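Long-range contacts in histidine acid phosphatase (Hafnia alvei, PDB 4ARU), which belongs to branch 2 of the histidine phosphatase superfamily, a group of alpha/beta enzymes named for a histidine in their active site: residues Val85-Asp90 against Leu112-Gln117; Gly62-Arg67 against Asn353-Thr358; Met195-Ala200 against Gly212-Ala217. All blocks are in the same frame, centred on the assembly; numbering follows the deposited sequence.

Interaction 1 of 3, residues Val85-Asp90 against Leu112-Gln117; sequences VYVWAD and LAIHHQ
Parallel strand pairing, backed by two aromatic contacts, joins W88 on strand 85-89 to H115 on the short strand 115-116 at one edge of the main mixed sheet. The backbone of H115 grips the longer strand on both sides of W88: its N donates to V87 O at 2.9 Å, and its O accepts from A89 N at 2.9 Å. W88 CA also lies 3.4 Å from H115 O as a CA-H...O contact. The two strands close a beta-alpha-beta unit whose crossover is helix 93-106, while strand 300-305 flanks 85-89 with further backbone bonds. On the face that bears W88, the Y86 and H115 rings form an offset stack, centroids 4.2 Å apart and planes at 10°. With CG anti to its carbonyl carbon (chi1 -62°), the H115 ring lies against that of Y86, whose CE2 sits over the centre of the imidazole. D293 binds NE2 of this imidazole, P292 O takes the phenol of Y86, and a water hydrogen-bonded to ND1, in the ring plane, also links V87 N to A113 O. Farther along, H116 CA sits over the six-membered ring of W88, 3.8 Å from its centroid and 11° off the normal; the indole NE1 is bonded to D124. Toward helix 93-106, V87 CG1 packs on I114 CG2 at 3.7 Å. A second water bridges A89 O and Q117 N, where the strands part.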
loop_
_atom_site.group_PDB
_atom_site.type_symbol
_atom_site.label_atom_id
_atom_site.label_comp_id
_atom_site.label_asym_id
_atom_site.label_seq_id
_atom_site.Cartn_x
_atom_site.Cartn_y
_atom_site.Cartn_z
ATOM N N VAL A 85 -20.482 -8.686 1.232
ATOM C CA VAL A 85 -19.466 -7.685 0.988
ATOM C C VAL A 85 -19.383 -6.689 2.141
ATOM O O VAL A 85 -20.399 -6.200 2.605
ATOM C CB VAL A 85 -19.760 -6.904 -0.296
ATOM C CG1 VAL A 85 -18.654 -5.901 -0.585
ATOM C CG2 VAL A 85 -19.948 -7.868 -1.471
ATOM N N TYR A 86 -18.179 -6.443 2.626
ATOM C CA TYR A 86 -17.942 -5.554 3.733
ATOM C C TYR A 86 -16.715 -4.739 3.493
ATOM O O TYR A 86 -15.684 -5.264 3.142
ATOM C CB TYR A 86 -17.812 -6.338 5.029
ATOM C CG TYR A 86 -17.687 -5.523 6.312
ATOM C CD1 TYR A 86 -16.515 -4.971 6.703
ATOM C CD2 TYR A 86 -18.740 -5.448 7.178
ATOM C CE1 TYR A 86 -16.404 -4.253 7.904
ATOM C CE2 TYR A 86 -18.666 -4.726 8.361
ATOM C CZ TYR A 86 -17.478 -4.135 8.722
ATOM O OH TYR A 86 -17.355 -3.463 9.930
ATOM N N VAL A 87 -16.818 -3.422 3.714
ATOM C CA VAL A 87 -15.716 -2.496 3.630
ATOM C C VAL A 87 -15.404 -1.898 4.989
ATOM O O VAL A 87 -16.268 -1.347 5.608
ATOM C CB VAL A 87 -15.974 -1.325 2.615
ATOM C CG1 VAL A 87 -14.825 -0.354 2.671
ATOM C CG2 VAL A 87 -16.207 -1.847 1.214
ATOM N N TRP A 88 -14.144 -1.986 5.390
ATOM C CA TRP A 88 -13.603 -1.229 6.524
ATOM C C TRP A 88 -12.587 -0.234 5.990
ATOM O O TRP A 88 -11.570 -0.644 5.459
ATOM C CB TRP A 88 -12.974 -2.114 7.598
ATOM C CG TRP A 88 -12.624 -1.325 8.816
ATOM C CD1 TRP A 88 -11.399 -0.767 9.140
ATOM C CD2 TRP A 88 -13.526 -0.846 9.800
ATOM N NE1 TRP A 88 -11.494 -0.030 10.274
ATOM C CE2 TRP A 88 -12.771 -0.065 10.721
ATOM C CE3 TRP A 88 -14.881 -1.054 10.057
ATOM C CZ2 TRP A 88 -13.338 0.521 11.855
ATOM C CZ3 TRP A 88 -15.427 -0.492 11.192
ATOM C CH2 TRP A 88 -14.678 0.333 12.050
ATOM N N ALA A 89 -12.861 1.057 6.107
ATOM C CA ALA A 89 -11.949 2.081 5.649
ATOM C C ALA A 89 -11.346 2.818 6.816
ATOM O O ALA A 89 -12.005 3.007 7.835
ATOM C CB ALA A 89 -12.684 3.105 4.771
ATOM N N ASP A 90 -10.094 3.271 6.637
ATOM C CA ASP A 90 -9.511 4.182 7.601
ATOM C C ASP A 90 -10.274 5.498 7.582
ATOM O O ASP A 90 -11.069 5.778 6.698
ATOM C CB ASP A 90 -8.019 4.412 7.312
ATOM C CG ASP A 90 -7.225 4.928 8.518
ATOM O OD1 ASP A 90 -7.717 5.024 9.656
ATOM O OD2 ASP A 90 -6.030 5.231 8.234
ATOM N N LEU A 112 -25.155 -0.297 -0.848
ATOM C CA LEU A 112 -24.134 -0.751 0.078
ATOM C C LEU A 112 -23.432 0.474 0.620
ATOM O O LEU A 112 -23.351 1.481 -0.043
ATOM C CB LEU A 112 -23.151 -1.647 -0.640
ATOM C CG LEU A 112 -23.753 -2.921 -1.251
ATOM C CD1 LEU A 112 -22.736 -3.744 -2.045
ATOM C CD2 LEU A 112 -24.395 -3.770 -0.173
ATOM N N ALA A 113 -22.905 0.363 1.837
ATOM C CA ALA A 113 -22.218 1.474 2.476
ATOM C C ALA A 113 -21.019 0.927 3.168
ATOM O O ALA A 113 -20.984 -0.221 3.580
ATOM C CB ALA A 113 -23.126 2.156 3.494
ATOM N N ILE A 114 -20.019 1.771 3.328
ATOM C CA ILE A 114 -18.814 1.383 4.059
ATOM C C ILE A 114 -18.972 1.460 5.565
ATOM O O ILE A 114 -19.923 2.035 6.086
ATOM C CB ILE A 114 -17.612 2.279 3.663
ATOM C CG1 ILE A 114 -17.748 3.699 4.178
ATOM C CG2 ILE A 114 -17.395 2.285 2.150
ATOM C CD1 ILE A 114 -16.465 4.501 4.068
ATOM N N HIS A 115 -18.012 0.848 6.246
ATOM C CA HIS A 115 -17.845 1.012 7.646
ATOM C C HIS A 115 -16.509 1.668 7.953
ATOM O O HIS A 115 -15.538 1.430 7.259
ATOM C CB HIS A 115 -17.897 -0.342 8.344
ATOM C CG HIS A 115 -19.191 -1.055 8.181
ATOM N ND1 HIS A 115 -19.534 -1.721 7.034
ATOM C CD2 HIS A 115 -20.233 -1.179 9.013
ATOM C CE1 HIS A 115 -20.736 -2.237 7.166
ATOM N NE2 HIS A 115 -21.181 -1.960 8.379
ATOM N N HIS A 116 -16.473 2.423 9.054
ATOM C CA HIS A 116 -15.257 3.066 9.546
ATOM C C HIS A 116 -15.402 3.482 10.988
ATOM O O HIS A 116 -16.475 3.431 11.581
ATOM C CB HIS A 116 -14.846 4.267 8.638
ATOM C CG HIS A 116 -15.791 5.422 8.677
ATOM N ND1 HIS A 116 -15.797 6.339 9.707
ATOM C CD2 HIS A 116 -16.741 5.831 7.808
ATOM C CE1 HIS A 116 -16.725 7.263 9.477
ATOM N NE2 HIS A 116 -17.317 6.970 8.334
ATOM N N GLN A 117 -14.284 3.827 11.607
ATOM C CA GLN A 117 -14.308 4.217 12.986
ATOM C C GLN A 117 -15.214 5.426 13.148
ATOM O O GLN A 117 -15.096 6.341 12.403
ATOM C CB GLN A 117 -12.880 4.559 13.433
ATOM C CG GLN A 117 -12.803 5.124 14.835
ATOM C CD GLN A 117 -11.386 5.167 15.340
ATOM O OE1 GLN A 117 -10.847 4.129 15.737
ATOM N NE2 GLN A 117 -10.755 6.313 15.259
HETATM O O HOH W 1 -19.524 -2.440 3.986
HETATM O O HOH W 2 -11.656 3.740 10.431
#

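Interaction 2 of 3, residues Gly62-Arg67 against Asn353-Thr358; sequences GFYRER and NMVYQT
Helix-on-sheet packing of the alpha/beta kind brings helix 51-70 against strand 348-356, with V355 at the centre of the contact, where it meets F63, Y64 and R67 of the helix segment. The segment axes stay 11.2 Å apart at closest approach and their directions differ by 132°, a spacing that side chains must bridge; no hydrogen bond crosses. With V355 CG1 anti to the backbone N (chi1 179°), this methyl meets two aromatic rings, 4.2 Å from F63 CE2 and 4.2 Å from Y64 CE1. Both rings meet the methyl obliquely. The other branch, CG2, turns to R67 and comes 4.1 Å from its NH1. The chain of R67 is extended from CG to NE, and the guanidinium beyond it also comes near N353. There NH2 stands 4.1 Å from N353 CG, which lies at the guanidinium edge, with the amide plane turned 77° away from it. This is contact without a bond: the charge of R67 is met by a salt bridge from NH2 to E339. N353 ND2 in turn makes a weak hydrogen bond to S376 OG. Strand 335-342 runs antiparallel to the V355 strand on one flank, where its A335 and V337 touch Y64; strand 375-378 pairs with it too, and there S376 touches both V355 and R67, while M60, earlier in helix 51-70, packs on V355.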
loop_
_atom_site.group_PDB
_atom_site.type_symbol
_atom_site.label_atom_id
_atom_site.label_comp_id
_atom_site.label_asym_id
_atom_site.label_seq_id
_atom_site.Cartn_x
_atom_site.Cartn_y
_atom_site.Cartn_z
ATOM N N GLY A 62 -14.843 -2.907 -10.538
ATOM C CA GLY A 62 -15.416 -3.632 -11.693
ATOM C C GLY A 62 -14.579 -4.842 -12.052
ATOM O O GLY A 62 -15.131 -5.873 -12.419
ATOM N N PHE A 63 -13.269 -4.716 -11.982
ATOM C CA PHE A 63 -12.399 -5.856 -12.278
ATOM C C PHE A 63 -12.588 -6.947 -11.226
ATOM O O PHE A 63 -12.747 -8.134 -11.557
ATOM C CB PHE A 63 -10.939 -5.420 -12.320
ATOM C CG PHE A 63 -9.999 -6.582 -12.540
ATOM C CD1 PHE A 63 -9.957 -7.219 -13.780
ATOM C CD2 PHE A 63 -9.258 -7.097 -11.488
ATOM C CE1 PHE A 63 -9.117 -8.325 -13.985
ATOM C CE2 PHE A 63 -8.434 -8.197 -11.678
ATOM C CZ PHE A 63 -8.377 -8.802 -12.936
ATOM N N TYR A 64 -12.591 -6.548 -9.966
ATOM C CA TYR A 64 -12.827 -7.484 -8.880
ATOM C C TYR A 64 -14.168 -8.194 -9.036
ATOM O O TYR A 64 -14.271 -9.412 -8.818
ATOM C CB TYR A 64 -12.781 -6.802 -7.501
ATOM C CG TYR A 64 -11.441 -6.334 -7.008
ATOM C CD1 TYR A 64 -10.359 -7.190 -6.892
ATOM C CD2 TYR A 64 -11.271 -5.010 -6.621
ATOM C CE1 TYR A 64 -9.126 -6.689 -6.427
ATOM C CE2 TYR A 64 -10.057 -4.534 -6.143
ATOM C CZ TYR A 64 -9.001 -5.361 -6.087
ATOM O OH TYR A 64 -7.819 -4.772 -5.569
ATOM N N ARG A 65 -15.191 -7.456 -9.448
ATOM C CA ARG A 65 -16.495 -8.074 -9.721
ATOM C C ARG A 65 -16.370 -9.186 -10.751
ATOM O O ARG A 65 -16.845 -10.307 -10.523
ATOM C CB ARG A 65 -17.552 -7.036 -10.148
ATOM C CG ARG A 65 -18.919 -7.625 -10.478
ATOM C CD ARG A 65 -19.409 -8.489 -9.315
ATOM N NE ARG A 65 -20.748 -9.071 -9.486
ATOM C CZ ARG A 65 -21.900 -8.423 -9.270
ATOM N NH1 ARG A 65 -21.926 -7.155 -8.866
ATOM N NH2 ARG A 65 -23.052 -9.059 -9.455
ATOM N N GLU A 66 -15.699 -8.912 -11.873
ATOM C CA GLU A 66 -15.588 -9.904 -12.930
ATOM C C GLU A 66 -14.780 -11.101 -12.431
ATOM O O GLU A 66 -15.168 -12.234 -12.742
ATOM C CB GLU A 66 -14.913 -9.337 -14.167
ATOM C CG GLU A 66 -15.719 -8.338 -14.958
ATOM C CD GLU A 66 -15.265 -8.171 -16.419
ATOM O OE1 GLU A 66 -14.672 -9.084 -17.028
ATOM O OE2 GLU A 66 -15.554 -7.096 -16.986
ATOM N N ARG A 67 -13.694 -10.873 -11.688
ATOM C CA ARG A 67 -12.816 -11.961 -11.250
ATOM C C ARG A 67 -13.593 -12.829 -10.261
ATOM O O ARG A 67 -13.625 -14.064 -10.376
ATOM C CB ARG A 67 -11.573 -11.376 -10.575
ATOM C CG ARG A 67 -10.630 -12.374 -9.894
ATOM C CD ARG A 67 -9.470 -11.554 -9.331
ATOM N NE ARG A 67 -8.509 -12.255 -8.468
ATOM C CZ ARG A 67 -7.176 -12.284 -8.644
ATOM N NH1 ARG A 67 -6.569 -11.665 -9.673
ATOM N NH2 ARG A 67 -6.430 -12.943 -7.759
ATOM N N ASN A 353 -1.983 -12.406 -3.855
ATOM C CA ASN A 353 -1.575 -11.686 -5.061
ATOM C C ASN A 353 -1.523 -10.199 -4.808
ATOM O O ASN A 353 -2.315 -9.680 -4.035
ATOM C CB ASN A 353 -2.552 -11.910 -6.220
ATOM C CG ASN A 353 -2.431 -13.308 -6.832
ATOM O OD1 ASN A 353 -2.820 -14.272 -6.203
ATOM N ND2 ASN A 353 -1.907 -13.398 -8.049
ATOM N N MET A 354 -0.613 -9.525 -5.479
ATOM C CA MET A 354 -0.641 -8.068 -5.559
ATOM C C MET A 354 -1.370 -7.715 -6.826
ATOM O O MET A 354 -0.882 -8.032 -7.892
ATOM C CB MET A 354 0.764 -7.462 -5.565
ATOM C CG MET A 354 0.806 -5.972 -5.349
ATOM S SD MET A 354 0.229 -5.483 -3.663
ATOM C CE MET A 354 0.286 -3.753 -4.137
ATOM N N VAL A 355 -2.502 -7.024 -6.697
ATOM C CA VAL A 355 -3.343 -6.693 -7.867
ATOM C C VAL A 355 -3.360 -5.178 -8.015
ATOM O O VAL A 355 -3.468 -4.460 -7.014
ATOM C CB VAL A 355 -4.767 -7.241 -7.667
ATOM C CG1 VAL A 355 -5.686 -6.901 -8.845
ATOM C CG2 VAL A 355 -4.718 -8.755 -7.493
ATOM N N TYR A 356 -3.159 -4.704 -9.224
ATOM C CA TYR A 356 -2.850 -3.283 -9.463
ATOM C C TYR A 356 -3.072 -2.849 -10.877
ATOM O O TYR A 356 -3.110 -3.664 -11.784
ATOM C CB TYR A 356 -1.386 -3.035 -9.084
ATOM C CG TYR A 356 -0.457 -3.753 -10.033
ATOM C CD1 TYR A 356 -0.198 -5.112 -9.911
ATOM C CD2 TYR A 356 0.140 -3.084 -11.132
ATOM C CE1 TYR A 356 0.655 -5.757 -10.766
ATOM C CE2 TYR A 356 0.942 -3.738 -12.021
ATOM C CZ TYR A 356 1.172 -5.104 -11.849
ATOM O OH TYR A 356 1.964 -5.761 -12.741
ATOM N N GLN A 357 -3.237 -1.538 -11.034
ATOM C CA GLN A 357 -3.175 -0.908 -12.315
ATOM C C GLN A 357 -1.731 -0.550 -12.659
ATOM O O GLN A 357 -1.007 0.027 -11.837
ATOM C CB GLN A 357 -4.034 0.340 -12.320
ATOM C CG GLN A 357 -5.523 0.021 -12.384
ATOM C CD GLN A 357 -6.384 0.967 -11.575
ATOM O OE1 GLN A 357 -6.171 1.135 -10.359
ATOM N NE2 GLN A 357 -7.445 1.448 -12.188
ATOM N N THR A 358 -1.347 -0.883 -13.876
ATOM C CA THR A 358 -0.085 -0.408 -14.427
ATOM C C THR A 358 -0.077 1.095 -14.501
ATOM O O THR A 358 -1.113 1.769 -14.418
ATOM C CB THR A 358 0.222 -0.977 -15.811
ATOM O OG1 THR A 358 -0.698 -0.434 -16.763
ATOM C CG2 THR A 358 0.184 -2.471 -15.855
#

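Interaction 3 of 3, residues Met195-Ala200 against Gly212-Ala217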
loop_
_atom_site.group_PDB
_atom_site.type_symbol
_atom_site.label_atom_id
_atom_site.label_comp_id
_atom_site.label_asym_id
_atom_site.label_seq_id
_atom_site.Cartn_x
_atom_site.Cartn_y
_atom_site.Cartn_z
ATOM N N MET A 195 22.168 16.965 1.359
ATOM C CA MET A 195 21.139 16.323 2.165
ATOM C C MET A 195 21.512 14.884 2.491
ATOM O O MET A 195 20.888 13.946 2.020
ATOM C CB MET A 195 19.778 16.358 1.466
ATOM C CG MET A 195 19.281 17.778 1.353
ATOM S SD MET A 195 17.667 17.848 0.515
ATOM C CE MET A 195 18.112 18.781 -0.932
ATOM N N PRO A 196 22.513 14.726 3.362
ATOM C CA PRO A 196 22.838 13.376 3.815
ATOM C C PRO A 196 21.673 12.663 4.483
ATOM O O PRO A 196 20.817 13.304 5.106
ATOM C CB PRO A 196 23.994 13.601 4.786
ATOM C CG PRO A 196 23.772 14.976 5.281
ATOM C CD PRO A 196 23.284 15.748 4.082
ATOM N N SER A 197 21.569 11.348 4.307
ATOM C CA SER A 197 20.535 10.584 4.991
ATOM C C SER A 197 20.759 10.543 6.504
ATOM O O SER A 197 21.910 10.468 6.978
ATOM C CB SER A 197 20.456 9.130 4.446
ATOM O OG SER A 197 19.915 9.060 3.160
ATOM N N ARG A 198 19.670 10.581 7.265
ATOM C CA ARG A 198 19.726 10.206 8.655
ATOM C C ARG A 198 18.349 9.772 9.108
ATOM O O ARG A 198 17.331 10.144 8.519
ATOM C CB ARG A 198 20.286 11.293 9.575
ATOM C CG ARG A 198 19.273 12.336 9.914
ATOM C CD ARG A 198 19.844 13.456 10.713
ATOM N NE ARG A 198 18.794 14.458 10.976
ATOM C CZ ARG A 198 18.011 14.474 12.058
ATOM N NH1 ARG A 198 18.083 13.569 12.998
ATOM N NH2 ARG A 198 17.106 15.429 12.190
ATOM N N LEU A 199 18.298 8.987 10.145
ATOM C CA LEU A 199 17.062 8.547 10.714
ATOM C C LEU A 199 16.738 9.461 11.914
ATOM O O LEU A 199 17.529 9.609 12.831
ATOM C CB LEU A 199 17.197 7.076 11.157
ATOM C CG LEU A 199 15.961 6.364 11.670
ATOM C CD1 LEU A 199 14.938 6.311 10.592
ATOM C CD2 LEU A 199 16.268 4.958 12.151
ATOM N N ALA A 200 15.556 10.091 11.883
ATOM C CA ALA A 200 15.103 11.003 12.912
ATOM C C ALA A 200 13.918 10.415 13.647
ATOM O O ALA A 200 13.004 9.923 13.010
ATOM C CB ALA A 200 14.728 12.336 12.276
ATOM N N GLY A 212 16.699 13.570 4.680
ATOM C CA GLY A 212 17.726 13.668 3.652
ATOM C C GLY A 212 17.261 13.356 2.252
ATOM O O GLY A 212 16.069 13.214 1.977
ATOM N N ALA A 213 18.225 13.244 1.350
ATOM C CA ALA A 213 17.949 13.199 -0.058
ATOM C C ALA A 213 17.067 12.020 -0.474
ATOM O O ALA A 213 16.220 12.131 -1.370
ATOM C CB ALA A 213 19.256 13.184 -0.800
ATOM N N VAL A 214 17.333 10.839 0.096
ATOM C CA VAL A 214 16.571 9.650 -0.293
ATOM C C VAL A 214 15.135 9.815 0.185
ATOM O O VAL A 214 14.182 9.570 -0.547
ATOM C CB VAL A 214 17.212 8.323 0.219
ATOM C CG1 VAL A 214 16.286 7.159 -0.059
ATOM C CG2 VAL A 214 18.581 8.115 -0.396
ATOM N N GLY A 215 14.958 10.199 1.448
ATOM C CA GLY A 215 13.599 10.441 1.981
ATOM C C GLY A 215 12.836 11.496 1.207
ATOM O O GLY A 215 11.671 11.305 0.890
ATOM N N LEU A 216 13.490 12.607 0.907
ATOM C CA LEU A 216 12.827 13.673 0.163
ATOM C C LEU A 216 12.527 13.244 -1.264
ATOM O O LEU A 216 11.404 13.389 -1.753
ATOM C CB LEU A 216 13.683 14.921 0.197
ATOM C CG LEU A 216 13.151 16.111 -0.632
ATOM C CD1 LEU A 216 11.800 16.579 -0.168
ATOM C CD2 LEU A 216 14.162 17.229 -0.602
ATOM N N ALA A 217 13.500 12.650 -1.927
ATOM C CA ALA A 217 13.290 12.159 -3.282
ATOM C C ALA A 217 12.200 11.121 -3.352
ATOM O O ALA A 217 11.435 11.081 -4.330
ATOM C CB ALA A 217 14.565 11.616 -3.881
HETATM O O HOH W 3 17.406 10.254 3.107
#
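M195, G212 and S197 carry most of this contact, in which the chain leaving one helix runs past the start of another. M195 O accepts a hydrogen bond from A213 N at 2.8 Å, and N158 ND2 gives the same oxygen a second bond. The M195 side chain starts toward the new helix, with CB 3.9 Å from A213 CB; SD then passes L216 CD2 at 3.7 Å, the two side chains crossing obliquely, before the end of the methionine leads away. G212 is pressed close to the backbone of the other segment, its CA 3.4 Å from P196 O in a CA-H...O contact. Having no side chain, G212 can come this near to P196 and S197, and its positive phi (103°) is one that glycine readily takes. G212 holds the N-cap position of helix 213-229, which follows the antiparallel hairpin of strands 198-201 and 208-211, so the contact closes the hairpin's open end: one segment enters it and the other leaves it. Beyond that glycine, S197 meets the helix start through OG, which lies 3.9 Å from V214 CG2, accepts a hydrogen bond from a water at 2.8 Å, and is also bonded to N158. The water accepts from G215 N at 3.0 Å, linking the serine to a backbone N-H of the helix's first turn.

Overall arrangement
Interactions 1 and 2 serve the same mixed sheet: one adds a strand at its edge, the other seats a helix on it. Their centres lie 19 Å apart, with nearest atoms about 8 Å apart. Helix 51-70 and strand 85-89 are successive in the chain, and both other contacts are nested in the long loop that interaction 2 closes. Interaction 3 belongs to a separate two-stranded hairpin beyond the chain's centre, 36 Å from interaction 1 and 34 Å from interaction 2 between centres. Tartaric acid, probably from the crystallisation liquor, lies about 3 Å from the H116 side chain; sodium is about 10 Å from that of L216 and potassium about 13 Å from that of N353.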